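Local coordinates for protein 47 KDA membrane antigen (Treponema pallidum, PDB 1O75) that binds penicillin and has zinc-dependent carboxypeptidase activity, possibly serving as a D,D-carboxypeptidase, at residues S137-D141 with S142-K146; I169-K173 with F174-E178; S241-S244 with H245-I249; I249-V252 with M253-T257. The protein carries 2 engineered substitutions. All coordinates share one frame; numbering follows the deposited sequence.

Contact 1 of 4, residues S137-D141 with S142-K146; sequences SFMVD and SEEYK
F138 and Y145 face each other as a hydrogen-bonded pair in the tight hairpin that joins strand 137-140 to strand 143-163. Their mutual bonds, F138 N to Y145 O and Y145 N to F138 O, are both 2.9 Å. V140 and E143 form the second such pair, closed by a type I' turn in which D141 and S142 take up left-handed backbone angles. The compact side of the hairpin carries F138, V140 and Y145, with E143 sharing that face at its turn end. F138 has its CG between backbone N and carbonyl carbon (chi1 62°), which brings the far end of the ring beneath its partner: Y145 CB lies over one face, 3.7 Å from F138 CZ. The two rings are nearly parallel, with planes at 25°, but slid so far apart that they barely overlap. V140 CB meets Y145 CE2 at 3.7 Å, its branched shape suiting a strand, and V73 and V105 extend this apolar layer. The other side, with S137, M139 and E144, is more exposed and more polar. Here the thioether of M139 lies across the stem of E144, SD to CB 3.6 Å. The straight E144 chain carries its carboxylate on to S137, whose OG donates to the anti lone pair of OE2 at 2.6 Å. At the turn, water 1 joins V140 O to Y145 OH and weakly to E143 OE2. K81 forms a salt bridge with the same E144 OE2, so that oxygen is gripped by a hydroxyl and an ammonium, which would be expected to favour the ionised carboxylate.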
loop_
_atom_site.group_PDB
_atom_site.type_symbol
_atom_site.label_atom_id
_atom_site.label_comp_id
_atom_site.label_asym_id
_atom_site.label_seq_id
_atom_site.Cartn_x
_atom_site.Cartn_y
_atom_site.Cartn_z
ATOM N N SER B 137 20.769 -7.189 6.636
ATOM C CA SER B 137 22.008 -7.784 7.143
ATOM C C SER B 137 22.213 -7.373 8.588
ATOM O O SER B 137 21.474 -6.541 9.110
ATOM C CB SER B 137 23.200 -7.292 6.308
ATOM O OG SER B 137 23.425 -5.911 6.564
ATOM N N PHE B 138 23.224 -7.954 9.228
ATOM C CA PHE B 138 23.566 -7.627 10.606
ATOM C C PHE B 138 25.092 -7.700 10.802
ATOM O O PHE B 138 25.792 -8.317 10.010
ATOM C CB PHE B 138 22.843 -8.570 11.592
ATOM C CG PHE B 138 23.216 -10.023 11.450
ATOM C CD1 PHE B 138 24.297 -10.550 12.154
ATOM C CD2 PHE B 138 22.476 -10.867 10.626
ATOM C CE1 PHE B 138 24.633 -11.890 12.042
ATOM C CE2 PHE B 138 22.801 -12.210 10.503
ATOM C CZ PHE B 138 23.882 -12.727 11.210
ATOM N N MET B 139 25.583 -7.077 11.866
ATOM C CA MET B 139 27.017 -7.046 12.164
ATOM C C MET B 139 27.452 -7.963 13.300
ATOM O O MET B 139 26.833 -7.991 14.365
ATOM C CB MET B 139 27.449 -5.628 12.547
ATOM C CG MET B 139 27.256 -4.580 11.490
ATOM S SD MET B 139 28.253 -4.870 10.053
ATOM C CE MET B 139 27.525 -3.634 8.921
ATOM N N VAL B 140 28.538 -8.692 13.072
ATOM C CA VAL B 140 29.112 -9.574 14.080
ATOM C C VAL B 140 30.625 -9.338 14.072
ATOM O O VAL B 140 31.305 -9.643 13.087
ATOM C CB VAL B 140 28.832 -11.061 13.779
ATOM C CG1 VAL B 140 29.508 -11.941 14.820
ATOM C CG2 VAL B 140 27.348 -11.314 13.798
ATOM N N ASP B 141 31.139 -8.799 15.174
ATOM C CA ASP B 141 32.561 -8.501 15.291
ATOM C C ASP B 141 33.021 -7.698 14.096
ATOM O O ASP B 141 33.971 -8.076 13.423
ATOM C CB ASP B 141 33.407 -9.777 15.367
ATOM C CG ASP B 141 33.217 -10.528 16.665
ATOM O OD1 ASP B 141 33.183 -9.867 17.729
ATOM O OD2 ASP B 141 33.112 -11.777 16.615
ATOM N N SER B 142 32.328 -6.608 13.808
ATOM C CA SER B 142 32.725 -5.751 12.702
ATOM C C SER B 142 32.607 -6.385 11.312
ATOM O O SER B 142 33.053 -5.800 10.321
ATOM C CB SER B 142 34.163 -5.273 12.932
ATOM O OG SER B 142 34.372 -4.977 14.306
ATOM N N GLU B 143 32.047 -7.586 11.229
ATOM C CA GLU B 143 31.842 -8.216 9.924
ATOM C C GLU B 143 30.331 -8.241 9.663
ATOM O O GLU B 143 29.538 -8.376 10.594
ATOM C CB GLU B 143 32.383 -9.637 9.891
ATOM C CG GLU B 143 33.878 -9.733 9.677
ATOM C CD GLU B 143 34.272 -11.085 9.104
ATOM O OE1 GLU B 143 34.061 -11.298 7.883
ATOM O OE2 GLU B 143 34.779 -11.933 9.878
ATOM N N GLU B 144 29.946 -8.125 8.400
ATOM C CA GLU B 144 28.539 -8.078 8.016
ATOM C C GLU B 144 28.053 -9.374 7.374
ATOM O O GLU B 144 28.770 -10.019 6.604
ATOM C CB GLU B 144 28.312 -6.894 7.062
ATOM C CG GLU B 144 26.853 -6.616 6.697
ATOM C CD GLU B 144 26.711 -5.479 5.695
ATOM O OE1 GLU B 144 27.744 -5.025 5.165
ATOM O OE2 GLU B 144 25.571 -5.045 5.430
ATOM N N TYR B 145 26.816 -9.742 7.695
ATOM C CA TYR B 145 26.208 -10.959 7.167
ATOM C C TYR B 145 24.823 -10.640 6.629
ATOM O O TYR B 145 24.074 -9.942 7.280
ATOM C CB TYR B 145 26.087 -11.996 8.284
ATOM C CG TYR B 145 27.416 -12.487 8.806
ATOM C CD1 TYR B 145 28.052 -13.581 8.222
ATOM C CD2 TYR B 145 28.050 -11.842 9.868
ATOM C CE1 TYR B 145 29.285 -14.022 8.678
ATOM C CE2 TYR B 145 29.287 -12.275 10.332
ATOM C CZ TYR B 145 29.894 -13.365 9.727
ATOM O OH TYR B 145 31.119 -13.790 10.183
ATOM N N LYS B 146 24.508 -11.150 5.447
ATOM C CA LYS B 146 23.204 -10.942 4.830
ATOM C C LYS B 146 22.212 -11.962 5.412
ATOM O O LYS B 146 22.423 -13.174 5.307
ATOM C CB LYS B 146 23.301 -11.149 3.325
ATOM C CG LYS B 146 21.968 -11.074 2.566
ATOM C CD LYS B 146 22.205 -11.301 1.086
ATOM C CE LYS B 146 21.062 -12.029 0.391
ATOM N NZ LYS B 146 20.160 -11.111 -0.363
HETATM O O HOH W 1 32.474 -12.235 12.256
#

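Contact 2 of 4, residues I169-K173 with F174-E178; sequences IAKEK and FHFVE
A170 O and the backbone N atoms of F174 and F176 make the principal polar contact where helix 167-173 ends. The bond from F174 N is 2.9 Å and continues the helical pattern; that from F176 N is 3.1 Å and folds the departing chain back beneath the last turn. The two donors reach the oxygen from opposite faces of its carbonyl plane. Between them H175 takes a left-handed backbone conformation, which reverses the chain, and its CA makes a long CA-H...O contact with K171 O. Water 2 adds a second link, donating to K171 O at 3.1 Å and to F176 O at 2.7 Å. Among apolar contacts, A170 CB touches F176 CB at 3.7 Å, and the small methyl lets the chain pass close to the helix. With chi1 at 178°, F176 swings its ring away from its own N and past the A170 methyl, with K171 CG approaching its edge. The F174 ring has K173 O over one face and A170 CA at its edge; beyond the helix end it meets F198 edge-to-face. As for charge, E178 is paired with K167. One carbonyl oxygen thus serves two amides, and the helix end is closed by the chain that leaves it.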
loop_
_atom_site.group_PDB
_atom_site.type_symbol
_atom_site.label_atom_id
_atom_site.label_comp_id
_atom_site.label_asym_id
_atom_site.label_seq_id
_atom_site.Cartn_x
_atom_site.Cartn_y
_atom_site.Cartn_z
ATOM N N ILE B 169 12.573 -20.114 39.688
ATOM C CA ILE B 169 12.662 -20.818 38.419
ATOM C C ILE B 169 12.118 -19.926 37.302
ATOM O O ILE B 169 12.582 -19.992 36.165
ATOM C CB ILE B 169 11.895 -22.149 38.472
ATOM C CG1 ILE B 169 12.042 -22.883 37.144
ATOM C CG2 ILE B 169 10.446 -21.900 38.813
ATOM C CD1 ILE B 169 11.594 -24.319 37.201
ATOM N N ALA B 170 11.156 -19.081 37.653
ATOM C CA ALA B 170 10.538 -18.153 36.713
ATOM C C ALA B 170 11.594 -17.213 36.120
ATOM O O ALA B 170 11.686 -17.045 34.900
ATOM C CB ALA B 170 9.460 -17.350 37.427
ATOM N N LYS B 171 12.393 -16.609 36.996
ATOM C CA LYS B 171 13.451 -15.694 36.582
ATOM C C LYS B 171 14.522 -16.407 35.767
ATOM O O LYS B 171 15.030 -15.866 34.780
ATOM C CB LYS B 171 14.100 -15.040 37.806
ATOM C CG LYS B 171 13.172 -14.120 38.563
ATOM C CD LYS B 171 13.892 -13.347 39.655
ATOM C CE LYS B 171 12.918 -12.420 40.380
ATOM N NZ LYS B 171 13.592 -11.510 41.354
ATOM N N GLU B 172 14.858 -17.625 36.175
ATOM C CA GLU B 172 15.886 -18.396 35.485
ATOM C C GLU B 172 15.460 -19.052 34.174
ATOM O O GLU B 172 16.213 -19.053 33.204
ATOM C CB GLU B 172 16.432 -19.494 36.407
ATOM C CG GLU B 172 16.979 -20.693 35.633
ATOM C CD GLU B 172 17.515 -21.800 36.520
ATOM O OE1 GLU B 172 16.847 -22.147 37.525
ATOM O OE2 GLU B 172 18.601 -22.336 36.196
ATOM N N LYS B 173 14.261 -19.622 34.155
ATOM C CA LYS B 173 13.771 -20.342 32.986
ATOM C C LYS B 173 12.878 -19.564 32.012
ATOM O O LYS B 173 12.852 -19.865 30.820
ATOM C CB LYS B 173 13.034 -21.595 33.463
ATOM C CG LYS B 173 13.925 -22.611 34.168
ATOM C CD LYS B 173 14.711 -23.441 33.152
ATOM C CE LYS B 173 15.529 -24.529 33.835
ATOM N NZ LYS B 173 16.185 -25.439 32.850
ATOM N N PHE B 174 12.148 -18.577 32.512
ATOM C CA PHE B 174 11.253 -17.802 31.656
ATOM C C PHE B 174 11.549 -16.311 31.676
ATOM O O PHE B 174 10.670 -15.494 31.388
ATOM C CB PHE B 174 9.790 -18.044 32.060
ATOM C CG PHE B 174 9.384 -19.491 31.998
ATOM C CD1 PHE B 174 9.469 -20.303 33.129
ATOM C CD2 PHE B 174 8.971 -20.059 30.796
ATOM C CE1 PHE B 174 9.150 -21.667 33.060
ATOM C CE2 PHE B 174 8.651 -21.419 30.713
ATOM C CZ PHE B 174 8.741 -22.229 31.849
ATOM N N HIS B 175 12.785 -15.960 32.026
ATOM C CA HIS B 175 13.211 -14.571 32.072
ATOM C C HIS B 175 12.203 -13.669 32.754
ATOM O O HIS B 175 11.954 -12.553 32.310
ATOM C CB HIS B 175 13.490 -14.069 30.652
ATOM C CG HIS B 175 14.541 -14.861 29.934
ATOM N ND1 HIS B 175 14.916 -14.601 28.631
ATOM C CD2 HIS B 175 15.288 -15.920 30.334
ATOM C CE1 HIS B 175 15.844 -15.466 28.260
ATOM N NE2 HIS B 175 16.087 -16.278 29.275
ATOM N N PHE B 176 11.616 -14.153 33.842
ATOM C CA PHE B 176 10.647 -13.359 34.570
ATOM C C PHE B 176 11.282 -12.111 35.158
ATOM O O PHE B 176 12.359 -12.176 35.753
ATOM C CB PHE B 176 10.023 -14.173 35.704
ATOM C CG PHE B 176 9.049 -13.393 36.534
ATOM C CD1 PHE B 176 7.898 -12.849 35.956
ATOM C CD2 PHE B 176 9.288 -13.178 37.890
ATOM C CE1 PHE B 176 6.998 -12.098 36.712
ATOM C CE2 PHE B 176 8.397 -12.429 38.658
ATOM C CZ PHE B 176 7.244 -11.882 38.068
ATOM N N VAL B 177 10.597 -10.983 34.994
ATOM C CA VAL B 177 11.044 -9.700 35.520
ATOM C C VAL B 177 9.829 -8.995 36.109
ATOM O O VAL B 177 8.856 -8.740 35.398
ATOM C CB VAL B 177 11.630 -8.809 34.406
ATOM C CG1 VAL B 177 11.947 -7.429 34.961
ATOM C CG2 VAL B 177 12.875 -9.457 33.826
ATOM N N GLU B 178 9.871 -8.687 37.403
ATOM C CA GLU B 178 8.742 -8.016 38.034
ATOM C C GLU B 178 8.499 -6.689 37.354
ATOM O O GLU B 178 9.429 -6.078 36.839
ATOM C CB GLU B 178 8.991 -7.799 39.530
ATOM C CG GLU B 178 8.859 -9.060 40.370
ATOM C CD GLU B 178 8.852 -8.777 41.872
ATOM O OE1 GLU B 178 7.985 -8.009 42.348
ATOM O OE2 GLU B 178 9.714 -9.332 42.581
HETATM O O HOH W 2 14.816 -12.727 34.813
#

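Contact 3 of 4, residues S241-S244 with H245-I249; sequences SELS and HREFI
S244 O accepts the first turn's bond from F248 N at 3.1 Å, nearly in line with the carbonyl, as the extended chain 241-244 runs into the helix that starts at H245. The OG of S244, the N-cap, is held between backbone N and carbonyl carbon (chi1 69°), curls over the helix end and accepts from E247 N at 3.0 Å. E247 reciprocates: its straight chain runs back so that OE1 accepts from S244 N, also at 3.0 Å, on the anti side and 23° out of the carboxylate plane. The two bonds make a capping box. Serine suits the cap because its short hydroxyl reaches an amide of the first turn; glutamate is long enough to return to the cap amide. Water 3 donates to E247 OE1 and to E242 O, tying the preceding loop to the same carboxylate. L243 covers the apolar stem of E247, CD2 to CB 3.7 Å. The remaining oxygen of E247, OE2, forms a salt bridge with R237. Beyond the cap, L243 and F248 pack on P292, while H245 and R246 lean on L114 of strand 101-114; in the crystal dimer H245 ND1 is hydrogen-bonded to E242 of the second subunit.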
loop_
_atom_site.group_PDB
_atom_site.type_symbol
_atom_site.label_atom_id
_atom_site.label_comp_id
_atom_site.label_asym_id
_atom_site.label_seq_id
_atom_site.Cartn_x
_atom_site.Cartn_y
_atom_site.Cartn_z
ATOM N N SER B 241 -12.311 7.622 16.798
ATOM C CA SER B 241 -11.262 8.395 16.123
ATOM C C SER B 241 -10.338 7.518 15.295
ATOM O O SER B 241 -10.090 6.365 15.635
ATOM C CB SER B 241 -10.381 9.129 17.138
ATOM O OG SER B 241 -11.101 10.138 17.797
ATOM N N GLU B 242 -9.810 8.096 14.223
ATOM C CA GLU B 242 -8.875 7.413 13.350
ATOM C C GLU B 242 -7.539 7.422 14.091
ATOM O O GLU B 242 -7.187 8.403 14.756
ATOM C CB GLU B 242 -8.815 8.186 12.028
ATOM C CG GLU B 242 -7.552 8.081 11.221
ATOM C CD GLU B 242 -7.617 9.008 10.013
ATOM O OE1 GLU B 242 -8.160 8.595 8.965
ATOM O OE2 GLU B 242 -7.163 10.160 10.135
ATOM N N LEU B 243 -6.802 6.327 13.996
ATOM C CA LEU B 243 -5.519 6.218 14.678
ATOM C C LEU B 243 -4.429 7.011 13.961
ATOM O O LEU B 243 -4.397 7.054 12.728
ATOM C CB LEU B 243 -5.065 4.756 14.739
ATOM C CG LEU B 243 -5.887 3.782 15.597
ATOM C CD1 LEU B 243 -5.586 2.345 15.190
ATOM C CD2 LEU B 243 -5.571 4.021 17.071
ATOM N N SER B 244 -3.546 7.613 14.755
ATOM C CA SER B 244 -2.387 8.331 14.239
ATOM C C SER B 244 -1.338 7.235 14.009
ATOM O O SER B 244 -1.480 6.123 14.535
ATOM C CB SER B 244 -1.865 9.315 15.295
ATOM O OG SER B 244 -1.291 8.631 16.409
ATOM N N HIS B 245 -0.283 7.540 13.253
ATOM C CA HIS B 245 0.774 6.557 12.980
ATOM C C HIS B 245 1.347 6.128 14.328
ATOM O O HIS B 245 1.580 4.941 14.575
ATOM C CB HIS B 245 1.872 7.200 12.099
ATOM C CG HIS B 245 2.886 6.235 11.556
ATOM N ND1 HIS B 245 4.098 6.650 11.038
ATOM C CD2 HIS B 245 2.863 4.886 11.413
ATOM C CE1 HIS B 245 4.776 5.603 10.601
ATOM N NE2 HIS B 245 4.050 4.518 10.818
ATOM N N ARG B 246 1.538 7.092 15.221
ATOM C CA ARG B 246 2.085 6.774 16.531
ATOM C C ARG B 246 1.182 5.839 17.350
ATOM O O ARG B 246 1.666 4.923 18.013
ATOM C CB ARG B 246 2.353 8.061 17.318
ATOM C CG ARG B 246 2.706 7.820 18.777
ATOM C CD ARG B 246 3.756 8.809 19.245
ATOM N NE ARG B 246 3.478 10.140 18.719
ATOM C CZ ARG B 246 4.387 11.102 18.589
ATOM N NH1 ARG B 246 5.647 10.886 18.954
ATOM N NH2 ARG B 246 4.040 12.273 18.064
ATOM N N GLU B 247 -0.122 6.065 17.310
ATOM C CA GLU B 247 -1.023 5.193 18.067
ATOM C C GLU B 247 -1.011 3.759 17.512
ATOM O O GLU B 247 -1.077 2.801 18.268
ATOM C CB GLU B 247 -2.449 5.769 18.080
ATOM C CG GLU B 247 -2.573 7.038 18.974
ATOM C CD GLU B 247 -3.890 7.767 18.772
ATOM O OE1 GLU B 247 -4.439 7.724 17.650
ATOM O OE2 GLU B 247 -4.379 8.399 19.727
ATOM N N PHE B 248 -0.913 3.608 16.203
ATOM C CA PHE B 248 -0.882 2.271 15.623
ATOM C C PHE B 248 0.422 1.584 15.964
ATOM O O PHE B 248 0.448 0.405 16.325
ATOM C CB PHE B 248 -1.042 2.322 14.105
ATOM C CG PHE B 248 -0.929 0.970 13.451
ATOM C CD1 PHE B 248 -1.884 -0.024 13.697
ATOM C CD2 PHE B 248 0.142 0.682 12.614
ATOM C CE1 PHE B 248 -1.766 -1.284 13.110
ATOM C CE2 PHE B 248 0.272 -0.569 12.024
ATOM C CZ PHE B 248 -0.679 -1.554 12.268
ATOM N N ILE B 249 1.525 2.317 15.867
ATOM C CA ILE B 249 2.806 1.720 16.197
ATOM C C ILE B 249 2.855 1.254 17.659
ATOM O O ILE B 249 3.387 0.186 17.959
ATOM C CB ILE B 249 3.949 2.720 15.884
ATOM C CG1 ILE B 249 4.080 2.845 14.369
ATOM C CG2 ILE B 249 5.270 2.245 16.484
ATOM C CD1 ILE B 249 4.373 1.531 13.678
HETATM O O HOH W 3 -6.521 9.465 17.172
#

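Contact 4 of 4, residues I249-V252 with M253-T257; sequences IDYV and MNFNT
The C-terminal end of helix 245-252 unwinds here into strand 255-262, and the contact is the short helix-to-strand connection between them. I249 O takes a regular helical bond, from M253 N at 2.9 Å. After it the pattern tightens: N254 N turns to Y251 O at 2.8 Å, standing above that carbonyl's plane, and F255 N makes a weak bond to V252 O. Asparagine suits the exit because its short side-chain amide can turn back to a carbonyl of the last helical turn. With CG beside its own N (chi1 -80°), N254 sends ND2 back to D250 O, 2.9 Å away at an N-H...O angle of 148°, the carbonyl oxygen lying 21° out of the amide plane. Water 4 holds the next step, donating to V252 O at 2.8 Å and to F255 O at 2.9 Å, and so spans helix end and strand start. The apolar side chains pack alongside. I249 and M253 lie side by side and point the same way, CG2 to CG 3.9 Å, and M253 also touches F111. Y251 CE2 comes within 4.3 Å of F255 CD1; Y322 meets the Y251 ring edge-to-face, and W286 meets that of F255. The strand then swells at N256 and T257, which both face I318. That doubled pairing is a classic beta bulge, near the start of the antiparallel pairing of strand 255-262 with strand 311-319.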
loop_
_atom_site.group_PDB
_atom_site.type_symbol
_atom_site.label_atom_id
_atom_site.label_comp_id
_atom_site.label_asym_id
_atom_site.label_seq_id
_atom_site.Cartn_x
_atom_site.Cartn_y
_atom_site.Cartn_z
ATOM N N ILE B 249 1.525 2.317 15.867
ATOM C CA ILE B 249 2.806 1.720 16.197
ATOM C C ILE B 249 2.855 1.254 17.659
ATOM O O ILE B 249 3.387 0.186 17.959
ATOM C CB ILE B 249 3.949 2.720 15.884
ATOM C CG1 ILE B 249 4.080 2.845 14.369
ATOM C CG2 ILE B 249 5.270 2.245 16.484
ATOM C CD1 ILE B 249 4.373 1.531 13.678
ATOM N N ASP B 250 2.306 2.049 18.575
ATOM C CA ASP B 250 2.315 1.653 19.983
ATOM C C ASP B 250 1.565 0.322 20.116
ATOM O O ASP B 250 1.937 -0.540 20.906
ATOM C CB ASP B 250 1.630 2.707 20.866
ATOM C CG ASP B 250 2.510 3.932 21.121
ATOM O OD1 ASP B 250 3.750 3.829 20.990
ATOM O OD2 ASP B 250 1.966 5.001 21.478
ATOM N N TYR B 251 0.503 0.160 19.346
ATOM C CA TYR B 251 -0.245 -1.089 19.419
ATOM C C TYR B 251 0.564 -2.286 18.878
ATOM O O TYR B 251 0.728 -3.285 19.581
ATOM C CB TYR B 251 -1.563 -0.980 18.657
ATOM C CG TYR B 251 -2.414 -2.246 18.780
ATOM C CD1 TYR B 251 -3.115 -2.520 19.958
ATOM C CD2 TYR B 251 -2.497 -3.172 17.730
ATOM C CE1 TYR B 251 -3.890 -3.685 20.097
ATOM C CE2 TYR B 251 -3.266 -4.355 17.855
ATOM C CZ TYR B 251 -3.956 -4.599 19.043
ATOM O OH TYR B 251 -4.665 -5.770 19.213
ATOM N N VAL B 252 1.093 -2.204 17.659
ATOM C CA VAL B 252 1.836 -3.367 17.164
ATOM C C VAL B 252 3.076 -3.619 18.003
ATOM O O VAL B 252 3.541 -4.753 18.089
ATOM C CB VAL B 252 2.228 -3.253 15.646
ATOM C CG1 VAL B 252 0.980 -3.285 14.783
ATOM C CG2 VAL B 252 3.036 -1.946 15.379
ATOM N N MET B 253 3.608 -2.583 18.658
ATOM C CA MET B 253 4.809 -2.798 19.481
ATOM C C MET B 253 4.441 -3.503 20.790
ATOM O O MET B 253 5.312 -3.887 21.560
ATOM C CB MET B 253 5.530 -1.480 19.776
ATOM C CG MET B 253 6.284 -0.909 18.558
ATOM S SD MET B 253 7.592 -2.024 17.960
ATOM C CE MET B 253 7.607 -1.661 16.270
ATOM N N ASN B 254 3.144 -3.657 21.035
ATOM C CA ASN B 254 2.663 -4.375 22.219
ATOM C C ASN B 254 1.849 -5.615 21.824
ATOM O O ASN B 254 1.354 -6.371 22.681
ATOM C CB ASN B 254 1.837 -3.429 23.081
ATOM C CG ASN B 254 2.728 -2.532 23.920
ATOM O OD1 ASN B 254 3.421 -3.011 24.814
ATOM N ND2 ASN B 254 2.749 -1.249 23.606
ATOM N N PHE B 255 1.718 -5.821 20.515
ATOM C CA PHE B 255 0.969 -6.970 20.005
ATOM C C PHE B 255 1.659 -8.293 20.283
ATOM O O PHE B 255 2.860 -8.457 20.043
ATOM C CB PHE B 255 0.773 -6.851 18.494
ATOM C CG PHE B 255 0.102 -8.048 17.874
ATOM C CD1 PHE B 255 -1.292 -8.168 17.889
ATOM C CD2 PHE B 255 0.861 -9.034 17.244
ATOM C CE1 PHE B 255 -1.920 -9.255 17.272
ATOM C CE2 PHE B 255 0.245 -10.133 16.622
ATOM C CZ PHE B 255 -1.158 -10.236 16.636
ATOM N N ASN B 256 0.881 -9.268 20.740
ATOM C CA ASN B 256 1.444 -10.577 21.004
ATOM C C ASN B 256 0.955 -11.674 20.052
ATOM O O ASN B 256 1.747 -12.291 19.334
ATOM C CB ASN B 256 1.113 -11.014 22.431
ATOM C CG ASN B 256 2.145 -10.560 23.441
ATOM O OD1 ASN B 256 3.312 -10.464 23.117
ATOM N ND2 ASN B 256 1.718 -10.316 24.683
ATOM N N THR B 257 -0.357 -11.913 20.035
ATOM C CA THR B 257 -0.856 -13.023 19.234
ATOM C C THR B 257 -2.350 -12.943 18.918
ATOM O O THR B 257 -3.018 -11.941 19.242
ATOM C CB THR B 257 -0.484 -14.335 19.990
ATOM O OG1 THR B 257 -0.705 -15.476 19.154
ATOM C CG2 THR B 257 -1.298 -14.458 21.315
HETATM O O HOH W 4 4.453 -7.371 17.875
#

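Contacts 3 and 4 hold the two ends of helix 245-252 and share I249, whereas contacts 1 and 2 belong to one large mixed sheet and its attached helix, their centres 30 Å apart. Contact 4 is the buried one; contact 1 lies at the surface, and contacts 2 and 3 are partly buried. Place and chemistry go together. The hairpin of contact 1 relies on paired strands, with a mainly apolar face and a more polar one. Contacts 2 and 4 both end a helix through backbone amides and a bridging water, but contact 4 adds an asparagine amide. Contact 3, at a helix start, instead uses hydroxyl and carboxylate acceptors and alone of the three helix-end contacts reaches the second subunit.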